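Local coordinates for protein mRNA interferase toxin RelE (PDB 4FXI) that cleaves mRNA in the ribosomal A site with codon specificity, and so inhibits translation during amino acid starvation as the toxin of a toxin-antitoxin pair, at residues Q65-E69 and K70-F74; S20-R23 and E24-K28. The protein carries 1 engineered substitution. All coordinates share one frame; numbering follows the deposited sequence.

Contact 1 of 2, residues Q65-E69 and K70-F74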
# COMPACT_ATOMS: atom_id res chain seq x y z
N GLN A 65 -6.06 1.10 -0.50
CA GLN A 65 -7.36 1.50 -1.01
C GLN A 65 -7.77 2.80 -0.33
O GLN A 65 -7.66 2.92 0.88
CB GLN A 65 -8.37 0.41 -0.67
CG GLN A 65 -9.78 0.66 -1.16
CD GLN A 65 -10.75 -0.43 -0.71
OE1 GLN A 65 -10.72 -0.87 0.44
NE2 GLN A 65 -11.59 -0.88 -1.61
N VAL A 66 -8.23 3.78 -1.10
CA VAL A 66 -8.75 5.00 -0.46
C VAL A 66 -10.25 4.89 -0.22
O VAL A 66 -11.02 4.61 -1.13
CB VAL A 66 -8.46 6.23 -1.31
CG1 VAL A 66 -9.09 7.46 -0.67
CG2 VAL A 66 -6.95 6.40 -1.45
N ILE A 67 -10.68 5.09 1.03
CA ILE A 67 -12.08 4.92 1.38
C ILE A 67 -12.64 6.23 1.91
O ILE A 67 -12.56 6.52 3.11
CB ILE A 67 -12.27 3.80 2.43
CG1 ILE A 67 -11.57 2.51 1.96
CG2 ILE A 67 -13.76 3.55 2.69
CD1 ILE A 67 -11.61 1.38 2.96
N ASP A 68 -13.20 7.03 1.01
CA ASP A 68 -13.64 8.38 1.35
C ASP A 68 -14.70 8.41 2.45
O ASP A 68 -14.71 9.32 3.28
CB ASP A 68 -14.20 9.10 0.12
CG ASP A 68 -13.12 9.51 -0.86
OD1 ASP A 68 -11.94 9.58 -0.46
OD2 ASP A 68 -13.46 9.77 -2.04
N GLU A 69 -15.59 7.42 2.46
CA GLU A 69 -16.70 7.42 3.42
C GLU A 69 -16.19 7.28 4.85
O GLU A 69 -16.89 7.63 5.80
CB GLU A 69 -17.70 6.30 3.09
CG GLU A 69 -17.92 6.07 1.60
CD GLU A 69 -16.89 5.13 0.99
OE1 GLU A 69 -16.08 5.58 0.16
OE2 GLU A 69 -16.91 3.93 1.34
N LYS A 70 -14.97 6.77 5.01
CA LYS A 70 -14.38 6.61 6.34
C LYS A 70 -13.16 7.51 6.51
O LYS A 70 -12.48 7.48 7.54
CB LYS A 70 -14.01 5.15 6.60
CG LYS A 70 -15.20 4.19 6.57
CD LYS A 70 -14.76 2.76 6.85
CE LYS A 70 -13.94 2.69 8.14
NZ LYS A 70 -13.37 1.33 8.37
N VAL A 71 -12.91 8.32 5.48
CA VAL A 71 -11.72 9.17 5.42
C VAL A 71 -10.46 8.38 5.76
O VAL A 71 -9.63 8.82 6.56
CB VAL A 71 -11.83 10.40 6.36
CG1 VAL A 71 -10.89 11.50 5.89
CG2 VAL A 71 -13.25 10.91 6.41
N VAL A 72 -10.34 7.19 5.17
CA VAL A 72 -9.24 6.31 5.54
C VAL A 72 -8.43 5.79 4.35
O VAL A 72 -8.96 5.55 3.25
CB VAL A 72 -9.75 5.13 6.40
CG1 VAL A 72 -10.53 4.16 5.55
CG2 VAL A 72 -8.59 4.42 7.07
N VAL A 73 -7.12 5.64 4.59
CA VAL A 73 -6.22 4.94 3.68
C VAL A 73 -6.08 3.54 4.24
O VAL A 73 -5.59 3.35 5.35
CB VAL A 73 -4.82 5.62 3.63
CG1 VAL A 73 -3.78 4.71 2.96
CG2 VAL A 73 -4.91 6.96 2.92
N PHE A 74 -6.53 2.56 3.47
CA PHE A 74 -6.58 1.17 3.92
C PHE A 74 -5.47 0.38 3.25
O PHE A 74 -5.51 0.12 2.05
CB PHE A 74 -7.96 0.58 3.57
CG PHE A 74 -8.15 -0.84 4.04
CD1 PHE A 74 -8.01 -1.18 5.37
CD2 PHE A 74 -8.50 -1.83 3.13
CE1 PHE A 74 -8.20 -2.49 5.79
CE2 PHE A 74 -8.68 -3.14 3.55
CZ PHE A 74 -8.53 -3.46 4.88
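I67 lies alongside V72 on one face of a tight antiparallel hairpin, the two side chains pointing the same way, with I67 CB 3.6 Å from V72 CG1. V72 places that methyl between its own backbone N and carbonyl carbon (chi1 72°), which turns it to the neighbouring strand. The I67 chain carries on past this methyl: CG1 is anti to the carbonyl carbon (chi1 -52°), and the extended end brings CD1 to 3.8 Å from F74 CB. Beta-branched residues suit these extended positions, and the side chains of I67 and V72 pack against each other on this face.

F74 shares this face with Q65. The glutamine chain is straight, and its amide meets the phenyl ring obliquely, the two planes 35° apart, with OE1 3.6 Å from CD2. Glutamine suits this partly exposed place because its long chain brings OE1 near the ring. V66 and V73 form the non-hydrogen-bonded pair and send their side chains to the other face, where V66 packs on Y3 and Y51 and V73 on P37.

Backbone bonds fix this register. Q65 and F74 exchange two, N to O and O to N, and I67 N bonds to V72 O at 2.8 Å. At the turn, I67 O accepts both K70 N (3.1 Å) and V72 N (3.1 Å), which approach from opposite faces of its carbonyl plane. V71 N bonds to D68 O, while the D68 carboxylate is held by a salt bridge to R38 and a hydrogen bond to Y3 OH. V71 takes up a left-handed backbone conformation, and with V72 it faces I67: a G1 beta bulge closing the hairpin between strands 60-67 and 72-78 of the RelE sheet.

Contact 2 of 2, residues S20-R23 and E24-K28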
# COMPACT_ATOMS: atom_id res chain seq x y z
N SER A 20 14.22 -3.57 8.16
CA SER A 20 14.22 -2.23 8.75
C SER A 20 14.37 -1.11 7.71
O SER A 20 13.60 -0.15 7.71
CB SER A 20 15.31 -2.12 9.82
OG SER A 20 15.24 -0.88 10.50
N THR A 21 15.36 -1.24 6.83
CA THR A 21 15.62 -0.18 5.88
C THR A 21 14.47 -0.01 4.88
O THR A 21 14.13 1.11 4.52
CB THR A 21 16.95 -0.37 5.12
OG1 THR A 21 16.79 -1.36 4.10
CG2 THR A 21 18.04 -0.81 6.09
N VAL A 22 13.87 -1.12 4.46
CA VAL A 22 12.76 -1.08 3.51
C VAL A 22 11.48 -0.52 4.15
O VAL A 22 10.76 0.27 3.53
CB VAL A 22 12.48 -2.47 2.88
CG1 VAL A 22 11.15 -2.48 2.13
CG2 VAL A 22 13.61 -2.86 1.94
N ARG A 23 11.21 -0.91 5.39
CA ARG A 23 10.04 -0.37 6.08
C ARG A 23 10.13 1.15 6.25
O ARG A 23 9.15 1.85 6.04
CB ARG A 23 9.86 -1.03 7.45
CG ARG A 23 8.61 -0.56 8.18
CD ARG A 23 8.54 -1.12 9.61
NE ARG A 23 8.67 -2.57 9.63
CZ ARG A 23 9.73 -3.22 10.10
NH1 ARG A 23 10.76 -2.56 10.61
NH2 ARG A 23 9.74 -4.55 10.07
N GLU A 24 11.31 1.64 6.63
CA GLU A 24 11.49 3.08 6.83
C GLU A 24 11.29 3.85 5.53
O GLU A 24 10.79 4.98 5.55
CB GLU A 24 12.86 3.40 7.43
CG GLU A 24 13.04 2.94 8.89
CD GLU A 24 12.00 3.52 9.84
OE1 GLU A 24 11.44 2.75 10.65
OE2 GLU A 24 11.74 4.74 9.79
N GLN A 25 11.71 3.26 4.42
CA GLN A 25 11.56 3.87 3.10
C GLN A 25 10.09 3.99 2.75
O GLN A 25 9.63 5.04 2.31
CB GLN A 25 12.25 3.03 2.03
CG GLN A 25 13.77 3.05 2.09
CD GLN A 25 14.39 2.25 0.97
OE1 GLN A 25 14.47 2.71 -0.17
NE2 GLN A 25 14.83 1.04 1.29
N LEU A 26 9.36 2.90 2.94
CA LEU A 26 7.92 2.87 2.69
C LEU A 26 7.18 3.75 3.68
O LEU A 26 6.17 4.37 3.35
CB LEU A 26 7.38 1.45 2.78
CG LEU A 26 7.78 0.47 1.67
CD1 LEU A 26 7.25 -0.91 2.01
CD2 LEU A 26 7.25 0.94 0.33
N LYS A 27 7.69 3.82 4.91
CA LYS A 27 7.00 4.59 5.93
C LYS A 27 6.97 6.07 5.60
O LYS A 27 5.93 6.72 5.72
CB LYS A 27 7.61 4.35 7.32
CG LYS A 27 7.05 5.25 8.40
CD LYS A 27 7.68 4.92 9.76
CE LYS A 27 7.38 5.99 10.78
NZ LYS A 27 7.78 5.59 12.17
N LYS A 28 8.10 6.60 5.15
CA LYS A 28 8.19 8.01 4.75
C LYS A 28 7.17 8.35 3.68
O LYS A 28 6.50 9.39 3.74
CB LYS A 28 9.59 8.35 4.25
CG LYS A 28 9.74 9.76 3.74
CD LYS A 28 11.19 10.09 3.44
CE LYS A 28 11.31 11.19 2.39
NZ LYS A 28 10.53 12.41 2.76
O HOH W 1 11.82 0.01 11.18
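R23 and E24 are linked through a water on the first turns of the alpha-helix 20-35, where, from E24 on, the backbone N-H groups bond to the carbonyls four residues earlier. E24 N bonds to S20 O, L26 N to V22 O at 3.0 Å, and K27 N to R23 O at 2.7 Å. K28 N bonds to E24 O, and its NZ forms a salt bridge with E32. T21 O has two donors from one residue: Q25 N, at 3.2 Å, and more weakly Q25 NE2, at 3.3 Å. The glutamine can make this second bond because its CG, anti to its carbonyl carbon (chi1 -70°), runs back along the helix and passes 3.1 Å from T21 O.

On the inner side V22 and L26, one turn apart, form an apolar ridge, CG1 to CD1 at 4.2 Å. Both pack on L55, and L26 also meets W15 of helix 9-17, a place suited to branched aliphatic residues.

R23 sends NE to the W15 carbonyl, tying the two helices together, and its long chain, bent at chi3, still leaves NH1 directed to the water. That water lies at the guanidinium edge, in its plane, accepting from NH1 at 2.8 Å and donating to E24 OE1 at 2.8 Å.

The two contacts sit on opposite sides of the chain's centre, their own centres 22 Å apart and their nearest atoms about 10 Å apart, so they do not touch. Contact 2, earlier in the chain, is the first turns of helix 20-35; contact 1 is the end of a beta hairpin in the sheet. Their relation to the inferred catalytic residues differs. The L26 side chain of contact 2 is about 6 Å from that of R61 and about 7 Å from that of K54, both probable transition-state stabilisers. The V66 side chain of contact 1 is about 11 Å from that of K52, the probable proton acceptor.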